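Local coordinates for protein putative dehydratase (PDB 2POZ) that is of unknown function but probably acts as a lyase, perhaps a dehydratase, of the mandelate racemase and muconate lactonizing enzyme family, at residues 126-131 / 154-159; 305-310 / 332-337. All coordinates share one frame; numbering follows the deposited sequence.

How the contacts relate
Both contacts are buried, and both belong to the modified TIM barrel of the enolase superfamily. Contact 1 joins strand 123-128 to strand 155-158; contact 2 joins the loop after strand 303-304 to strand 331-333 and the turn beyond it. Strands 123-128 and 331-333 are neighbours in one sheet, so the contacts adjoin, their centres about 9 Å apart. Contact 2 lies nearer the middle of the chain. Contact 1 is held by backbone hydrogen bonds, a lysine and an indole. Contact 2 has no bridged strands and relies on waters, a glutamate and sulfur over an aromatic ring. Asn129 ND2 and Glu332 OE2, 2.8 Å apart, probably tie the two together by a hydrogen bond.

Contact 1: 126-131 / 154-159; sequences AYANGW and GALKFY
Ala128 and Leu156 form a single parallel bridge between two strand segments inclined at 48°. Ala128 N donates to Ala155 O, and Lys157 N returns a nearly straight bond of 2.9 Å to Ala128 O. Packing is tight toward Lys157 and Trp131. The aliphatic part of Lys157 runs obliquely past the Tyr127 ring, with its CB 3.5 Å from Tyr127 CE1. A bend at chi3 (87°) brings Lys157 CE to 3.1 Å from Asn129 ND2, and NZ beyond it donates to Tyr127 OH over 3.1 Å. A phenylalanine for Tyr127 would keep the ring against the lysine chain but would probably cost the amine this acceptor, leaving it to its carboxylate partners. Across the strands from the lysine, Leu156 CD2 lies over one face of the Trp131 indole, toward its rim, while Trp131 CZ2 presses on Phe158 CB at 3.6 Å. Trp131 NE1 makes weak bonds to Lys157 O and Ala128 O. The looser end is at Ala126 and partly exposed Gly154, where a water takes over from direct pairing: it donates to Ala126 O and accepts from Gly154 N. The contact thus joins the first two barrel strands with an apolar outer side (Leu156, Trp131, Phe158) against helices 146-150 and 179-196 and a polar inner side, where salt bridges from Lys157 NZ to Glu231 and Glu332 suggest a charged network at the probable active-site end.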
ATOM      1  N   ALA A 126      -2.696  23.373 -33.053  1.00 14.65           N
ATOM      2  CA  ALA A 126      -2.160  24.019 -31.867  1.00 14.74           C
ATOM      3  C   ALA A 126      -3.219  24.812 -31.132  1.00 13.55           C
ATOM      4  O   ALA A 126      -4.238  25.167 -31.705  1.00 14.78           O
ATOM      5  CB  ALA A 126      -1.009  24.950 -32.258  1.00 13.94           C
ATOM      6  N   TYR A 127      -2.979  25.068 -29.851  1.00 11.89           N
ATOM      7  CA  TYR A 127      -3.886  25.891 -29.074  1.00 11.24           C
ATOM      8  C   TYR A 127      -3.110  27.183 -28.855  1.00 11.36           C
ATOM      9  O   TYR A 127      -1.883  27.194 -28.949  1.00 11.17           O
ATOM     10  CB  TYR A 127      -4.267  25.220 -27.743  1.00 10.44           C
ATOM     11  CG  TYR A 127      -3.150  24.991 -26.750  1.00 13.26           C
ATOM     12  CD1 TYR A 127      -2.665  26.029 -25.954  1.00 14.73           C
ATOM     13  CD2 TYR A 127      -2.609  23.714 -26.566  1.00 14.59           C
ATOM     14  CE1 TYR A 127      -1.670  25.800 -24.993  1.00 13.81           C
ATOM     15  CE2 TYR A 127      -1.615  23.474 -25.612  1.00 13.57           C
ATOM     16  CZ  TYR A 127      -1.152  24.520 -24.831  1.00 15.18           C
ATOM     17  OH  TYR A 127      -0.162  24.287 -23.901  1.00 14.19           O
ATOM     18  N   ALA A 128      -3.812  28.274 -28.591  1.00 11.08           N
ATOM     19  CA  ALA A 128      -3.142  29.547 -28.377  1.00 12.29           C
ATOM     20  C   ALA A 128      -2.987  29.907 -26.895  1.00 12.04           C
ATOM     21  O   ALA A 128      -3.881  29.669 -26.083  1.00 11.28           O
ATOM     22  CB  ALA A 128      -3.902  30.666 -29.117  1.00 10.67           C
ATOM     23  N   ASN A 129      -1.834  30.473 -26.557  1.00 12.09           N
ATOM     24  CA  ASN A 129      -1.550  30.917 -25.198  1.00 11.85           C
ATOM     25  C   ASN A 129      -0.996  32.336 -25.355  1.00 13.65           C
ATOM     26  O   ASN A 129      -0.760  32.789 -26.483  1.00 13.24           O
ATOM     27  CB  ASN A 129      -0.496  30.018 -24.540  1.00 10.80           C
ATOM     28  CG  ASN A 129      -0.501  30.116 -23.023  1.00 12.05           C
ATOM     29  OD1 ASN A 129      -1.077  31.039 -22.447  1.00 12.40           O
ATOM     30  ND2 ASN A 129       0.158  29.162 -22.366  1.00 12.28           N
ATOM     31  N   GLY A 130      -0.794  33.028 -24.237  1.00 14.01           N
ATOM     32  CA  GLY A 130      -0.243  34.375 -24.271  1.00 14.33           C
ATOM     33  C   GLY A 130      -1.110  35.462 -24.891  1.00 14.50           C
ATOM     34  O   GLY A 130      -0.613  36.542 -25.220  1.00 15.73           O
ATOM     35  N   TRP A 131      -2.402  35.199 -25.036  1.00 13.07           N
ATOM     36  CA  TRP A 131      -3.315  36.170 -25.645  1.00 13.35           C
ATOM     37  C   TRP A 131      -4.058  37.032 -24.623  1.00 15.70           C
ATOM     38  O   TRP A 131      -4.900  37.845 -25.000  1.00 16.07           O
ATOM     39  CB  TRP A 131      -4.345  35.435 -26.508  1.00 13.82           C
ATOM     40  CG  TRP A 131      -4.984  34.254 -25.798  1.00 12.69           C
ATOM     41  CD1 TRP A 131      -4.506  32.974 -25.745  1.00 11.35           C
ATOM     42  CD2 TRP A 131      -6.176  34.268 -25.001  1.00 12.68           C
ATOM     43  NE1 TRP A 131      -5.324  32.193 -24.963  1.00 10.81           N
ATOM     44  CE2 TRP A 131      -6.355  32.960 -24.492  1.00 12.30           C
ATOM     45  CE3 TRP A 131      -7.110  35.260 -24.662  1.00 12.83           C
ATOM     46  CZ2 TRP A 131      -7.428  32.617 -23.661  1.00 12.25           C
ATOM     47  CZ3 TRP A 131      -8.178  34.916 -23.835  1.00 13.60           C
ATOM     48  CH2 TRP A 131      -8.325  33.605 -23.344  1.00 11.76           C
ATOM     49  N   GLY A 154      -8.764  26.768 -32.502  1.00 12.73           N
ATOM     50  CA  GLY A 154      -9.961  26.089 -32.036  1.00 11.81           C
ATOM     51  C   GLY A 154      -9.806  25.721 -30.573  1.00 12.71           C
ATOM     52  O   GLY A 154     -10.649  25.040 -29.990  1.00 14.29           O
ATOM     53  N   ALA A 155      -8.714  26.182 -29.973  1.00 12.72           N
ATOM     54  CA  ALA A 155      -8.433  25.892 -28.578  1.00 11.83           C
ATOM     55  C   ALA A 155      -7.594  27.007 -27.960  1.00 10.99           C
ATOM     56  O   ALA A 155      -6.680  27.545 -28.591  1.00  9.98           O
ATOM     57  CB  ALA A 155      -7.711  24.552 -28.468  1.00 14.68           C
ATOM     58  N   LEU A 156      -7.911  27.343 -26.718  1.00 11.86           N
ATOM     59  CA  LEU A 156      -7.219  28.411 -26.010  1.00 12.96           C
ATOM     60  C   LEU A 156      -6.843  28.006 -24.588  1.00 13.69           C
ATOM     61  O   LEU A 156      -7.633  27.366 -23.890  1.00 12.06           O
ATOM     62  CB  LEU A 156      -8.124  29.649 -25.923  1.00 13.05           C
ATOM     63  CG  LEU A 156      -8.753  30.226 -27.192  1.00 13.10           C
ATOM     64  CD1 LEU A 156      -9.812  31.251 -26.791  1.00 14.12           C
ATOM     65  CD2 LEU A 156      -7.688  30.864 -28.075  1.00 11.73           C
ATOM     66  N   LYS A 157      -5.639  28.376 -24.164  1.00 11.90           N
ATOM     67  CA  LYS A 157      -5.210  28.102 -22.796  1.00 11.48           C
ATOM     68  C   LYS A 157      -4.990  29.435 -22.098  1.00 11.05           C
ATOM     69  O   LYS A 157      -4.501  30.387 -22.710  1.00 11.51           O
ATOM     70  CB  LYS A 157      -3.901  27.298 -22.744  1.00  9.71           C
ATOM     71  CG  LYS A 157      -3.556  26.882 -21.303  1.00 13.01           C
ATOM     72  CD  LYS A 157      -2.388  25.899 -21.207  1.00 10.47           C
ATOM     73  CE  LYS A 157      -1.047  26.604 -21.136  1.00 10.14           C
ATOM     74  NZ  LYS A 157       0.073  25.605 -21.102  1.00 13.96           N
ATOM     75  N   PHE A 158      -5.347  29.509 -20.819  1.00 12.52           N
ATOM     76  CA  PHE A 158      -5.154  30.745 -20.071  1.00 13.21           C
ATOM     77  C   PHE A 158      -5.041  30.516 -18.569  1.00 13.59           C
ATOM     78  O   PHE A 158      -5.515  29.515 -18.038  1.00 13.28           O
ATOM     79  CB  PHE A 158      -6.288  31.739 -20.381  1.00 13.00           C
ATOM     80  CG  PHE A 158      -7.660  31.237 -20.026  1.00 12.13           C
ATOM     81  CD1 PHE A 158      -8.347  31.764 -18.938  1.00 12.79           C
ATOM     82  CD2 PHE A 158      -8.274  30.244 -20.789  1.00 11.54           C
ATOM     83  CE1 PHE A 158      -9.629  31.311 -18.609  1.00 14.08           C
ATOM     84  CE2 PHE A 158      -9.552  29.784 -20.468  1.00 13.59           C
ATOM     85  CZ  PHE A 158     -10.233  30.322 -19.375  1.00 12.11           C
ATOM     86  N   TYR A 159      -4.383  31.462 -17.906  1.00 16.09           N
ATOM     87  CA  TYR A 159      -4.159  31.444 -16.461  1.00 14.92           C
ATOM     88  C   TYR A 159      -5.169  32.440 -15.888  1.00 15.71           C
ATOM     89  O   TYR A 159      -5.052  33.642 -16.109  1.00 19.48           O
ATOM     90  CB  TYR A 159      -2.718  31.896 -16.185  1.00 14.33           C
ATOM     91  CG  TYR A 159      -2.341  32.020 -14.728  1.00 16.13           C
ATOM     92  CD1 TYR A 159      -2.238  30.889 -13.908  1.00 14.49           C
ATOM     93  CD2 TYR A 159      -2.062  33.269 -14.167  1.00 16.22           C
ATOM     94  CE1 TYR A 159      -1.862  31.000 -12.567  1.00 13.68           C
ATOM     95  CE2 TYR A 159      -1.683  33.393 -12.828  1.00 15.94           C
ATOM     96  CZ  TYR A 159      -1.583  32.252 -12.036  1.00 13.96           C
ATOM     97  OH  TYR A 159      -1.180  32.372 -10.730  1.00 12.86           O
TER
HETATM   98  O   HOH W   1      -6.534  25.150 -32.957  1.00 20.16           O

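Contact 2: 305-310 / 332-337; sequences APHVCG and EHYPAF
Val308 and Glu332 are the residues with the nearest CA atoms, 6.1 Å apart, a separation bridged by waters and side chains instead of strand pairing. One water donates to Pro306 O at 2.8 Å and accepts from Glu332 N; a second lies between Val308 O and Glu332 O and in the plane of the Tyr334 ring, at its edge. Glu332 reaches across with an extended chain, CG anti to the backbone N (chi1 175°), and its OE1 accepts from Val308 N at 3.1 Å, although the position of that oxygen is less certain. The other oxygen, OE2, turns to Asn129 and Lys157. Val308 CG2 sits close to the Glu332 backbone, 2.9 Å from its O. The Tyr334 ring is gripped from two directions. Val308 O meets its edge near the ring plane, 3.2 Å from Tyr334 CE2, while Cys309 SG stands over the middle of one face, 3.8 Å from the ring centroid and 11° off the normal. The same sulfur touches Phe337 CE2 at 3.8 Å, obliquely. Phe337 is folded back by the turn that follows the strand, in which Phe337 N bonds to Tyr334 O, and Tyr334 CB lies over the centre of one face of its ring. His307 ND1 is hydrogen-bonded to Asp280, a pairing that resembles the His-Asp dyad of the mandelate racemase subgroup. Behind the loop, Pro306 and Val308 rest on Thr318 of helix 312-324. Strand 303-304 lies beside 276-277, and strand 331-333 beside 123-128, so the contact spans the seam between the seventh and eighth barrel strands.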
ATOM      1  N   ALA A 305       1.238  16.944 -24.777  1.00 10.53           N
ATOM      2  CA  ALA A 305       1.027  18.311 -25.257  1.00 10.26           C
ATOM      3  C   ALA A 305       2.306  19.058 -24.861  1.00  9.79           C
ATOM      4  O   ALA A 305       2.350  19.731 -23.826  1.00  7.77           O
ATOM      5  CB  ALA A 305      -0.173  18.925 -24.578  1.00  7.40           C
ATOM      6  N   PRO A 306       3.360  18.954 -25.693  1.00 11.61           N
ATOM      7  CA  PRO A 306       4.645  19.603 -25.425  1.00 11.42           C
ATOM      8  C   PRO A 306       4.529  21.080 -25.110  1.00 12.54           C
ATOM      9  O   PRO A 306       3.832  21.821 -25.795  1.00 10.68           O
ATOM     10  CB  PRO A 306       5.439  19.360 -26.705  1.00 12.05           C
ATOM     11  CG  PRO A 306       4.818  18.109 -27.269  1.00 13.71           C
ATOM     12  CD  PRO A 306       3.352  18.369 -27.044  1.00 12.14           C
ATOM     13  N   HIS A 307       5.209  21.502 -24.052  1.00 12.10           N
ATOM     14  CA  HIS A 307       5.191  22.906 -23.700  1.00 14.09           C
ATOM     15  C   HIS A 307       6.313  23.579 -24.474  1.00 15.13           C
ATOM     16  O   HIS A 307       7.431  23.053 -24.563  1.00 15.19           O
ATOM     17  CB  HIS A 307       5.418  23.100 -22.201  1.00 14.24           C
ATOM     18  CG  HIS A 307       5.574  24.534 -21.810  1.00 17.41           C
ATOM     19  ND1 HIS A 307       6.802  25.105 -21.552  1.00 18.58           N
ATOM     20  CD2 HIS A 307       4.663  25.528 -21.686  1.00 15.96           C
ATOM     21  CE1 HIS A 307       6.640  26.388 -21.284  1.00 15.87           C
ATOM     22  NE2 HIS A 307       5.353  26.670 -21.359  1.00 17.41           N
ATOM     23  N   VAL A 308       6.015  24.735 -25.047  1.00 15.02           N
ATOM     24  CA  VAL A 308       7.019  25.473 -25.798  1.00 16.80           C
ATOM     25  C   VAL A 308       6.764  26.967 -25.715  1.00 15.93           C
ATOM     26  O   VAL A 308       5.680  27.442 -26.055  1.00 16.30           O
ATOM     27  CB  VAL A 308       7.034  25.063 -27.287  1.00 19.34           C
ATOM     28  CG1 VAL A 308       7.482  23.631 -27.422  1.00 24.40           C
ATOM     29  CG2 VAL A 308       5.659  25.210 -27.879  1.00 20.88           C
ATOM     30  N   CYS A 309       7.765  27.697 -25.242  1.00 13.79           N
ATOM     31  CA  CYS A 309       7.681  29.147 -25.142  1.00 16.38           C
ATOM     32  C   CYS A 309       9.080  29.753 -25.170  1.00 15.93           C
ATOM     33  O   CYS A 309       9.740  29.874 -24.140  1.00 18.35           O
ATOM     34  CB  CYS A 309       6.965  29.580 -23.862  1.00 16.86           C
ATOM     35  SG  CYS A 309       6.754  31.380 -23.758  1.00 21.18           S
ATOM     36  N   GLY A 310       9.520  30.126 -26.365  1.00 13.92           N
ATOM     37  CA  GLY A 310      10.833  30.720 -26.539  1.00 15.19           C
ATOM     38  C   GLY A 310      10.878  31.381 -27.901  1.00 14.10           C
ATOM     39  O   GLY A 310       9.916  32.018 -28.312  1.00 15.36           O
ATOM     40  N   GLU A 332       1.528  23.864 -28.668  1.00 12.09           N
ATOM     41  CA  GLU A 332       1.292  25.137 -27.974  1.00 12.13           C
ATOM     42  C   GLU A 332       1.982  26.316 -28.674  1.00 12.46           C
ATOM     43  O   GLU A 332       3.166  26.246 -28.995  1.00 11.33           O
ATOM     44  CB  GLU A 332       1.792  25.063 -26.525  1.00 14.52           C
ATOM     45  CG  GLU A 332       1.690  26.397 -25.773  1.00 13.65           C
ATOM     46  CD  GLU A 332       2.172  26.309 -24.334  1.00 15.52           C
ATOM     47  OE1 GLU A 332       3.198  25.630 -24.096  1.00 16.77           O
ATOM     48  OE2 GLU A 332       1.540  26.929 -23.448  1.00 11.38           O
ATOM     49  N   HIS A 333       1.249  27.406 -28.887  1.00 12.26           N
ATOM     50  CA  HIS A 333       1.816  28.581 -29.549  1.00 12.04           C
ATOM     51  C   HIS A 333       1.395  29.894 -28.863  1.00 13.19           C
ATOM     52  O   HIS A 333       0.287  29.994 -28.330  1.00 12.70           O
ATOM     53  CB  HIS A 333       1.384  28.585 -31.019  1.00 13.13           C
ATOM     54  CG  HIS A 333       2.058  29.635 -31.848  1.00 16.03           C
ATOM     55  ND1 HIS A 333       3.428  29.756 -31.927  1.00 16.24           N
ATOM     56  CD2 HIS A 333       1.549  30.600 -32.651  1.00 16.38           C
ATOM     57  CE1 HIS A 333       3.735  30.748 -32.743  1.00 17.35           C
ATOM     58  NE2 HIS A 333       2.613  31.278 -33.195  1.00 17.68           N
ATOM     59  N   TYR A 334       2.298  30.875 -28.865  1.00 11.05           N
ATOM     60  CA  TYR A 334       2.057  32.196 -28.270  1.00 12.41           C
ATOM     61  C   TYR A 334       2.198  33.222 -29.402  1.00 13.75           C
ATOM     62  O   TYR A 334       3.171  33.976 -29.447  1.00 12.40           O
ATOM     63  CB  TYR A 334       3.111  32.524 -27.199  1.00 12.39           C
ATOM     64  CG  TYR A 334       3.111  31.641 -25.969  1.00 14.28           C
ATOM     65  CD1 TYR A 334       2.744  32.150 -24.721  1.00 14.25           C
ATOM     66  CD2 TYR A 334       3.521  30.309 -26.039  1.00 17.45           C
ATOM     67  CE1 TYR A 334       2.793  31.353 -23.569  1.00 16.38           C
ATOM     68  CE2 TYR A 334       3.571  29.504 -24.898  1.00 16.61           C
ATOM     69  CZ  TYR A 334       3.210  30.033 -23.667  1.00 18.80           C
ATOM     70  OH  TYR A 334       3.284  29.243 -22.537  1.00 20.13           O
ATOM     71  N   PRO A 335       1.228  33.268 -30.324  1.00 13.40           N
ATOM     72  CA  PRO A 335       1.310  34.218 -31.439  1.00 16.18           C
ATOM     73  C   PRO A 335       1.506  35.699 -31.073  1.00 16.44           C
ATOM     74  O   PRO A 335       2.229  36.412 -31.761  1.00 16.49           O
ATOM     75  CB  PRO A 335       0.010  33.954 -32.211  1.00 14.11           C
ATOM     76  CG  PRO A 335      -0.934  33.521 -31.144  1.00 14.10           C
ATOM     77  CD  PRO A 335      -0.082  32.593 -30.303  1.00 12.94           C
ATOM     78  N   ALA A 336       0.884  36.151 -29.987  1.00 17.61           N
ATOM     79  CA  ALA A 336       0.999  37.553 -29.571  1.00 19.65           C
ATOM     80  C   ALA A 336       2.427  38.023 -29.258  1.00 20.29           C
ATOM     81  O   ALA A 336       2.759  39.193 -29.467  1.00 18.53           O
ATOM     82  CB  ALA A 336       0.085  37.822 -28.363  1.00 19.63           C
ATOM     83  N   PHE A 337       3.268  37.119 -28.764  1.00 18.17           N
ATOM     84  CA  PHE A 337       4.648  37.465 -28.412  1.00 18.47           C
ATOM     85  C   PHE A 337       5.478  37.963 -29.593  1.00 18.27           C
ATOM     86  O   PHE A 337       6.407  38.754 -29.421  1.00 19.15           O
ATOM     87  CB  PHE A 337       5.349  36.260 -27.766  1.00 17.37           C
ATOM     88  CG  PHE A 337       4.837  35.921 -26.392  1.00 19.70           C
ATOM     89  CD1 PHE A 337       3.617  36.430 -25.936  1.00 19.74           C
ATOM     90  CD2 PHE A 337       5.565  35.081 -25.556  1.00 19.44           C
ATOM     91  CE1 PHE A 337       3.137  36.109 -24.671  1.00 20.37           C
ATOM     92  CE2 PHE A 337       5.092  34.755 -24.289  1.00 19.23           C
ATOM     93  CZ  PHE A 337       3.877  35.268 -23.846  1.00 19.84           C
TER
HETATM   94  O   HOH W   2       3.932  22.206 -28.589  1.00 19.62           O
HETATM   95  O   HOH W   3       5.159  28.474 -28.465  1.00 19.55           O